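PDB 3TOV: glycosyl transferase family 9, which probably transfers a sugar, perhaps a heptose, from a nucleotide-activated donor to an acceptor, as heptosyltransferase relatives with the GT-B fold do. Local coordinates for residues 203-214 with 234-242; 185-194 with 218-228. All blocks are in the same frame, centred on the assembly; numbering follows the deposited sequence.

Interaction 1 of 2, residues 203-214 with 234-242; sequences AERFAHVADYFG and PVVEQMETK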
# COMPACT_ATOMS: atom_id res chain seq x y z
N ALA A 203 -18.65 14.43 3.03
CA ALA A 203 -18.94 13.51 4.11
C ALA A 203 -20.31 12.86 3.93
O ALA A 203 -20.47 11.66 4.13
CB ALA A 203 -18.87 14.24 5.45
N GLU A 204 -21.28 13.67 3.52
CA GLU A 204 -22.66 13.21 3.38
C GLU A 204 -22.83 12.19 2.27
O GLU A 204 -23.71 11.34 2.35
CB GLU A 204 -23.60 14.39 3.14
CG GLU A 204 -23.91 14.64 1.70
CD GLU A 204 -24.00 16.13 1.39
OE1 GLU A 204 -25.12 16.70 1.48
OE2 GLU A 204 -22.94 16.72 1.05
N ARG A 205 -21.99 12.26 1.23
CA ARG A 205 -22.05 11.27 0.16
C ARG A 205 -21.67 9.89 0.68
O ARG A 205 -22.32 8.90 0.35
CB ARG A 205 -21.16 11.65 -1.02
CG ARG A 205 -21.48 13.00 -1.59
CD ARG A 205 -20.90 13.20 -2.98
NE ARG A 205 -21.15 14.56 -3.42
CZ ARG A 205 -20.73 15.09 -4.56
NH1 ARG A 205 -20.03 14.36 -5.41
NH2 ARG A 205 -21.02 16.34 -4.85
N PHE A 206 -20.61 9.83 1.48
CA PHE A 206 -20.22 8.56 2.05
C PHE A 206 -21.36 8.06 2.91
O PHE A 206 -21.73 6.89 2.87
CB PHE A 206 -18.98 8.71 2.91
CG PHE A 206 -17.71 8.54 2.17
CD1 PHE A 206 -17.44 7.36 1.51
CD2 PHE A 206 -16.78 9.57 2.12
CE1 PHE A 206 -16.25 7.19 0.80
CE2 PHE A 206 -15.59 9.42 1.42
CZ PHE A 206 -15.33 8.22 0.76
N ALA A 207 -21.91 8.97 3.70
CA ALA A 207 -23.01 8.62 4.59
C ALA A 207 -24.18 8.02 3.82
O ALA A 207 -24.70 6.98 4.19
CB ALA A 207 -23.44 9.85 5.39
N HIS A 208 -24.60 8.69 2.74
CA HIS A 208 -25.68 8.20 1.87
C HIS A 208 -25.38 6.83 1.27
O HIS A 208 -26.23 5.93 1.28
CB HIS A 208 -25.93 9.18 0.74
CG HIS A 208 -26.62 10.44 1.17
ND1 HIS A 208 -25.97 11.65 1.26
CD2 HIS A 208 -27.91 10.69 1.51
CE1 HIS A 208 -26.82 12.59 1.65
NE2 HIS A 208 -28.01 12.03 1.80
N VAL A 209 -24.16 6.67 0.76
CA VAL A 209 -23.70 5.42 0.18
C VAL A 209 -23.74 4.25 1.17
O VAL A 209 -24.38 3.23 0.91
CB VAL A 209 -22.28 5.55 -0.39
CG1 VAL A 209 -21.70 4.18 -0.73
CG2 VAL A 209 -22.28 6.48 -1.62
N ALA A 210 -23.05 4.40 2.29
CA ALA A 210 -23.03 3.37 3.33
C ALA A 210 -24.46 2.97 3.74
O ALA A 210 -24.77 1.77 3.81
CB ALA A 210 -22.24 3.86 4.52
N ASP A 211 -25.30 3.97 4.02
CA ASP A 211 -26.72 3.81 4.31
C ASP A 211 -27.45 3.02 3.22
O ASP A 211 -28.25 2.13 3.53
CB ASP A 211 -27.39 5.18 4.44
CG ASP A 211 -27.49 5.66 5.88
OD1 ASP A 211 -27.39 4.82 6.80
OD2 ASP A 211 -27.69 6.88 6.07
N TYR A 212 -27.20 3.39 1.96
CA TYR A 212 -27.70 2.63 0.81
C TYR A 212 -27.55 1.12 1.01
O TYR A 212 -28.54 0.39 0.99
CB TYR A 212 -26.99 3.02 -0.50
CG TYR A 212 -27.49 2.21 -1.67
CD1 TYR A 212 -28.66 2.57 -2.32
CD2 TYR A 212 -26.82 1.06 -2.10
CE1 TYR A 212 -29.15 1.84 -3.37
CE2 TYR A 212 -27.30 0.31 -3.15
CZ TYR A 212 -28.48 0.71 -3.79
OH TYR A 212 -29.00 -0.01 -4.85
N PHE A 213 -26.32 0.66 1.21
CA PHE A 213 -26.06 -0.76 1.41
C PHE A 213 -26.66 -1.31 2.70
O PHE A 213 -27.40 -2.29 2.69
CB PHE A 213 -24.57 -1.07 1.31
CG PHE A 213 -24.04 -0.96 -0.08
CD1 PHE A 213 -24.27 -1.97 -1.00
CD2 PHE A 213 -23.36 0.17 -0.48
CE1 PHE A 213 -23.81 -1.86 -2.30
CE2 PHE A 213 -22.89 0.29 -1.79
CZ PHE A 213 -23.11 -0.73 -2.70
N GLY A 214 -26.33 -0.68 3.82
CA GLY A 214 -26.88 -1.07 5.10
C GLY A 214 -28.39 -1.22 5.04
O GLY A 214 -28.96 -2.14 5.63
N PRO A 234 -18.28 12.96 11.03
CA PRO A 234 -19.40 13.65 10.38
C PRO A 234 -20.16 12.72 9.41
O PRO A 234 -21.32 12.98 9.08
CB PRO A 234 -18.72 14.81 9.64
CG PRO A 234 -17.33 14.87 10.18
CD PRO A 234 -16.99 13.48 10.56
N VAL A 235 -19.52 11.65 8.96
CA VAL A 235 -20.24 10.65 8.21
C VAL A 235 -21.17 9.91 9.16
O VAL A 235 -22.39 10.07 9.11
CB VAL A 235 -19.30 9.67 7.52
CG1 VAL A 235 -20.09 8.66 6.68
CG2 VAL A 235 -18.30 10.44 6.67
N VAL A 236 -20.58 9.12 10.05
CA VAL A 236 -21.33 8.25 10.95
C VAL A 236 -22.41 8.97 11.76
O VAL A 236 -23.35 8.34 12.25
CB VAL A 236 -20.39 7.50 11.91
CG1 VAL A 236 -19.62 6.44 11.16
CG2 VAL A 236 -19.45 8.48 12.60
N GLU A 237 -22.26 10.28 11.89
CA GLU A 237 -23.21 11.12 12.61
C GLU A 237 -24.57 11.14 11.92
O GLU A 237 -25.60 11.10 12.58
CB GLU A 237 -22.66 12.55 12.70
CG GLU A 237 -23.58 13.55 13.37
CD GLU A 237 -22.94 14.92 13.52
OE1 GLU A 237 -23.64 15.88 13.93
OE2 GLU A 237 -21.73 15.05 13.22
N GLN A 238 -24.56 11.18 10.59
CA GLN A 238 -25.78 11.35 9.80
C GLN A 238 -26.26 10.10 9.08
O GLN A 238 -27.09 10.17 8.18
CB GLN A 238 -25.61 12.48 8.78
CG GLN A 238 -24.45 12.28 7.82
CD GLN A 238 -24.28 13.45 6.88
OE1 GLN A 238 -25.24 13.90 6.24
NE2 GLN A 238 -23.06 13.97 6.80
N MSE A 239 -25.75 8.94 9.47
CA MSE A 239 -26.25 7.70 8.93
C MSE A 239 -27.44 7.17 9.75
O MSE A 239 -27.43 7.18 10.98
CB MSE A 239 -25.15 6.66 8.90
CG MSE A 239 -24.01 7.01 7.98
SE MSE A 239 -22.63 5.64 8.10
CE MSE A 239 -23.77 4.05 8.05
N GLU A 240 -28.47 6.72 9.05
CA GLU A 240 -29.65 6.14 9.68
C GLU A 240 -29.46 4.65 9.96
O GLU A 240 -30.33 4.02 10.56
CB GLU A 240 -30.89 6.36 8.82
CG GLU A 240 -31.00 7.76 8.21
CD GLU A 240 -31.92 7.79 6.99
OE1 GLU A 240 -32.99 7.14 7.04
OE2 GLU A 240 -31.57 8.45 5.98
N THR A 241 -28.35 4.08 9.50
CA THR A 241 -28.02 2.67 9.77
C THR A 241 -26.79 2.59 10.65
O THR A 241 -26.08 3.59 10.82
CB THR A 241 -27.78 1.84 8.47
OG1 THR A 241 -26.60 2.32 7.78
CG2 THR A 241 -29.01 1.88 7.55
N LYS A 242 -26.52 1.41 11.21
CA LYS A 242 -25.44 1.28 12.18
C LYS A 242 -24.19 0.79 11.51
O LYS A 242 -24.11 -0.37 11.10
CB LYS A 242 -25.84 0.36 13.34
CG LYS A 242 -24.84 0.28 14.49
CD LYS A 242 -24.39 -1.17 14.74
CE LYS A 242 -23.35 -1.27 15.86
NZ LYS A 242 -22.65 -2.59 15.91
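Val235 packs against the start of helix 203-214, and this is the tightly filled half of the contact. Its CG1, anti to the backbone N (chi1 -177°), lies 3.8 Å from Ala207 CB, while CG2 reaches Ala203 CB. The alanines suit this surface because a single methyl lets the two backbones come close: the CA atoms of Ala207 and Val235 are 5.0 Å apart. Further along, the selenomethionine Met239 lays its CG against Ala207 and curls its CE over the methyl of Ala210, 3.9 Å from Ala210 CB. Helices 203-216 and 229-237 belong to a Rossmann-like domain of the GT-B fold, and Ala210, Val235 and Met239 also rest on Phe222 of the sheet beneath.

Past the end of helix 229-237 the chain is held by polar groups. Asp211 OD1 accepts two bonds from one residue, from Thr241 OG1 at 2.8 Å and from Thr241 N at 3.0 Å, the latter bent to 132°. Asp211 OD2 takes the straighter bond from Glu240 N, at 3.1 Å, on its syn lone pair. The short side chain of Asp211 thus ties down a turn whose backbone amides, those of Glu240 and Thr241, point at it.

The solvent side is looser: exposed Gln238 lies across Glu204, touching its CA and CB with the amide end, and that amide is steadied by NE2 bonding back to Pro234 O at 3.0 Å.

Interaction 2 of 2, residues 185-194 with 218-228; sequences DILIGFNIGS and YKTVFFGGPMD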
# COMPACT_ATOMS: atom_id res chain seq x y z
N ASP A 185 -22.35 -12.67 6.70
CA ASP A 185 -22.67 -11.32 6.26
C ASP A 185 -21.73 -10.83 5.15
O ASP A 185 -20.56 -11.19 5.10
CB ASP A 185 -22.64 -10.33 7.43
CG ASP A 185 -23.89 -10.40 8.30
OD1 ASP A 185 -23.77 -10.25 9.54
OD2 ASP A 185 -25.00 -10.60 7.75
N ILE A 186 -22.27 -9.99 4.27
CA ILE A 186 -21.48 -9.32 3.24
C ILE A 186 -21.03 -7.95 3.75
O ILE A 186 -21.80 -7.00 3.81
CB ILE A 186 -22.22 -9.18 1.88
CG1 ILE A 186 -22.09 -10.46 1.05
CG2 ILE A 186 -21.65 -8.02 1.06
CD1 ILE A 186 -22.82 -11.64 1.62
N LEU A 187 -19.76 -7.88 4.13
CA LEU A 187 -19.20 -6.66 4.67
C LEU A 187 -18.62 -5.77 3.58
O LEU A 187 -17.76 -6.21 2.81
CB LEU A 187 -18.09 -7.02 5.64
CG LEU A 187 -17.51 -5.82 6.38
CD1 LEU A 187 -18.63 -5.11 7.13
CD2 LEU A 187 -16.40 -6.28 7.30
N ILE A 188 -19.09 -4.53 3.50
CA ILE A 188 -18.44 -3.56 2.62
C ILE A 188 -17.84 -2.43 3.46
O ILE A 188 -18.53 -1.79 4.25
CB ILE A 188 -19.37 -3.02 1.45
CG1 ILE A 188 -19.41 -1.50 1.44
CG2 ILE A 188 -20.79 -3.62 1.47
CD1 ILE A 188 -18.13 -0.91 0.94
N GLY A 189 -16.54 -2.21 3.30
CA GLY A 189 -15.81 -1.27 4.13
C GLY A 189 -15.37 -0.01 3.43
O GLY A 189 -15.18 0.01 2.23
N PHE A 190 -15.19 1.05 4.22
CA PHE A 190 -14.81 2.36 3.73
C PHE A 190 -13.54 2.85 4.41
O PHE A 190 -13.41 2.80 5.63
CB PHE A 190 -15.90 3.38 4.05
CG PHE A 190 -17.23 3.02 3.49
CD1 PHE A 190 -17.72 3.67 2.37
CD2 PHE A 190 -17.99 2.02 4.09
CE1 PHE A 190 -18.95 3.34 1.86
CE2 PHE A 190 -19.23 1.69 3.57
CZ PHE A 190 -19.71 2.35 2.46
N ASN A 191 -12.61 3.33 3.60
CA ASN A 191 -11.46 4.05 4.09
C ASN A 191 -11.51 5.40 3.41
O ASN A 191 -11.07 5.55 2.27
CB ASN A 191 -10.17 3.28 3.77
CG ASN A 191 -8.92 4.15 3.84
OD1 ASN A 191 -8.70 4.90 4.80
ND2 ASN A 191 -8.09 4.05 2.81
N ILE A 192 -12.09 6.38 4.09
CA ILE A 192 -12.15 7.75 3.61
C ILE A 192 -11.01 8.55 4.24
O ILE A 192 -10.27 8.04 5.10
CB ILE A 192 -13.49 8.39 4.04
CG1 ILE A 192 -13.32 9.22 5.32
CG2 ILE A 192 -14.54 7.31 4.29
CD1 ILE A 192 -14.58 9.30 6.20
N GLY A 193 -10.85 9.80 3.83
CA GLY A 193 -9.96 10.69 4.54
C GLY A 193 -8.47 10.59 4.25
O GLY A 193 -7.89 9.50 4.17
N SER A 194 -7.87 11.77 4.10
CA SER A 194 -6.49 11.91 3.67
C SER A 194 -6.01 13.24 4.21
O SER A 194 -6.82 14.12 4.49
CB SER A 194 -6.41 11.90 2.13
OG SER A 194 -5.12 12.23 1.64
N TYR A 218 -26.48 -5.13 3.80
CA TYR A 218 -25.04 -5.19 3.93
C TYR A 218 -24.62 -4.67 5.30
O TYR A 218 -25.37 -3.92 5.95
CB TYR A 218 -24.37 -4.37 2.83
CG TYR A 218 -24.64 -4.81 1.41
CD1 TYR A 218 -23.74 -5.61 0.72
CD2 TYR A 218 -25.78 -4.40 0.75
CE1 TYR A 218 -23.98 -6.00 -0.60
CE2 TYR A 218 -26.04 -4.78 -0.56
CZ TYR A 218 -25.13 -5.58 -1.23
OH TYR A 218 -25.41 -5.94 -2.53
N LYS A 219 -23.43 -5.06 5.73
CA LYS A 219 -22.77 -4.46 6.90
C LYS A 219 -21.60 -3.59 6.44
O LYS A 219 -20.97 -3.86 5.41
CB LYS A 219 -22.30 -5.53 7.88
CG LYS A 219 -23.35 -6.57 8.25
CD LYS A 219 -24.27 -6.13 9.38
CE LYS A 219 -25.02 -7.33 9.96
NZ LYS A 219 -25.50 -7.14 11.36
N THR A 220 -21.31 -2.54 7.20
CA THR A 220 -20.39 -1.49 6.77
C THR A 220 -19.39 -1.08 7.85
O THR A 220 -19.79 -0.69 8.94
CB THR A 220 -21.18 -0.24 6.32
OG1 THR A 220 -21.79 0.39 7.45
CG2 THR A 220 -22.28 -0.63 5.33
N VAL A 221 -18.10 -1.18 7.56
CA VAL A 221 -17.04 -0.76 8.49
C VAL A 221 -16.41 0.53 8.05
O VAL A 221 -16.45 0.88 6.88
CB VAL A 221 -15.88 -1.76 8.54
CG1 VAL A 221 -15.50 -2.09 9.98
CG2 VAL A 221 -16.20 -3.00 7.75
N PHE A 222 -15.80 1.24 9.00
CA PHE A 222 -15.02 2.43 8.68
C PHE A 222 -13.62 2.32 9.30
O PHE A 222 -13.47 2.00 10.48
CB PHE A 222 -15.75 3.70 9.14
CG PHE A 222 -16.95 4.04 8.31
CD1 PHE A 222 -16.91 5.09 7.40
CD2 PHE A 222 -18.11 3.29 8.40
CE1 PHE A 222 -18.03 5.40 6.61
CE2 PHE A 222 -19.22 3.59 7.62
CZ PHE A 222 -19.17 4.65 6.72
N PHE A 223 -12.61 2.55 8.48
CA PHE A 223 -11.24 2.37 8.92
C PHE A 223 -10.58 3.71 9.20
O PHE A 223 -11.27 4.72 9.30
CB PHE A 223 -10.47 1.56 7.87
CG PHE A 223 -11.03 0.18 7.64
CD1 PHE A 223 -10.75 -0.85 8.52
CD2 PHE A 223 -11.83 -0.08 6.55
CE1 PHE A 223 -11.26 -2.13 8.31
CE2 PHE A 223 -12.34 -1.36 6.33
CZ PHE A 223 -12.05 -2.38 7.21
N GLY A 224 -9.26 3.72 9.34
CA GLY A 224 -8.55 4.95 9.66
C GLY A 224 -7.72 4.90 10.93
O GLY A 224 -7.77 3.94 11.72
N GLY A 225 -6.93 5.95 11.13
CA GLY A 225 -6.19 6.12 12.36
C GLY A 225 -6.79 7.24 13.20
O GLY A 225 -7.84 7.79 12.87
N PRO A 226 -6.10 7.59 14.28
CA PRO A 226 -6.60 8.60 15.23
C PRO A 226 -6.84 9.95 14.57
O PRO A 226 -7.64 10.77 15.04
CB PRO A 226 -5.46 8.70 16.26
CG PRO A 226 -4.73 7.39 16.14
CD PRO A 226 -4.81 7.02 14.70
N MSE A 227 -6.14 10.19 13.46
CA MSE A 227 -6.27 11.43 12.73
C MSE A 227 -7.48 11.43 11.79
O MSE A 227 -7.95 12.49 11.37
CB MSE A 227 -4.99 11.73 11.97
CG MSE A 227 -4.19 10.48 11.59
SE MSE A 227 -4.99 9.30 10.24
CE MSE A 227 -3.80 7.77 10.48
N ASP A 228 -7.99 10.24 11.46
CA ASP A 228 -9.14 10.12 10.57
C ASP A 228 -10.47 10.26 11.29
O ASP A 228 -11.51 10.38 10.64
CB ASP A 228 -9.12 8.79 9.82
CG ASP A 228 -8.18 8.81 8.62
OD1 ASP A 228 -7.96 9.91 8.05
OD2 ASP A 228 -7.68 7.73 8.26
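Lys219 O receives the shortest backbone bond between the two strands, from Ile188 N at 2.8 Å, and the CA of Leu187 also approaches this oxygen. Phe190 follows the same pattern two residues on: its N donates to Val221 O at 2.9 Å and its O accepts from Phe223 N at 3.0 Å. Between them the bond from Val221 N to Ile188 O is weak. The strands run parallel with a 24° twist, as neighbours in the central sheet of a Rossmann-like domain; helix 203-216 makes the beta-alpha-beta crossover joining them.

Phe190 and Phe222 project from one face, their rings in an offset stack with centroids 4.8 Å apart and planes only 10° from parallel. Both have CG anti to the carbonyl carbon, which swings the rings the same way and leaves Phe190 CB over the face of Phe222. Apolar rings suit this face because helix 203-216 covers Phe190 and helix 229-237 covers Phe222, which buries both. On the other face Leu187 meets Val221 at about a right angle, with its CD1 and CD2 both against Val221 CG2. Gly189 follows on that face and, lacking a side chain, makes room for the Phe223 ring, whose CE2 comes to 4.1 Å from Gly189 CA.

At the more exposed end Lys219 crosses Asp185 obliquely, its CE nearest to Asp185 OD1. Their salt bridge is long, 4.0 Å from Lys219 NZ to Asp185 OD1, an oxygen that also accepts from Thr182 N.

In the fold
Interactions 1 and 2 lie in the same C-terminal Rossmann-like domain, their centres about 11 Å apart, and their segments alternate along the chain: 185-194, 203-214, 218-228, then 234-242. Interaction 2 pairs two inner strands of the six-stranded parallel sheet, whereas interaction 1 joins the helices that follow those strands, and the loop after the second. The layers meet where Ala210 and Phe206 of helix 203-216 pack on Phe190 and Ile192. Each strand is thus followed by a helix on the same side of the sheet, the alternation of a beta-alpha-beta unit. Both contacts lie in the half that in GT-B enzymes generally binds the nucleotide-sugar donor.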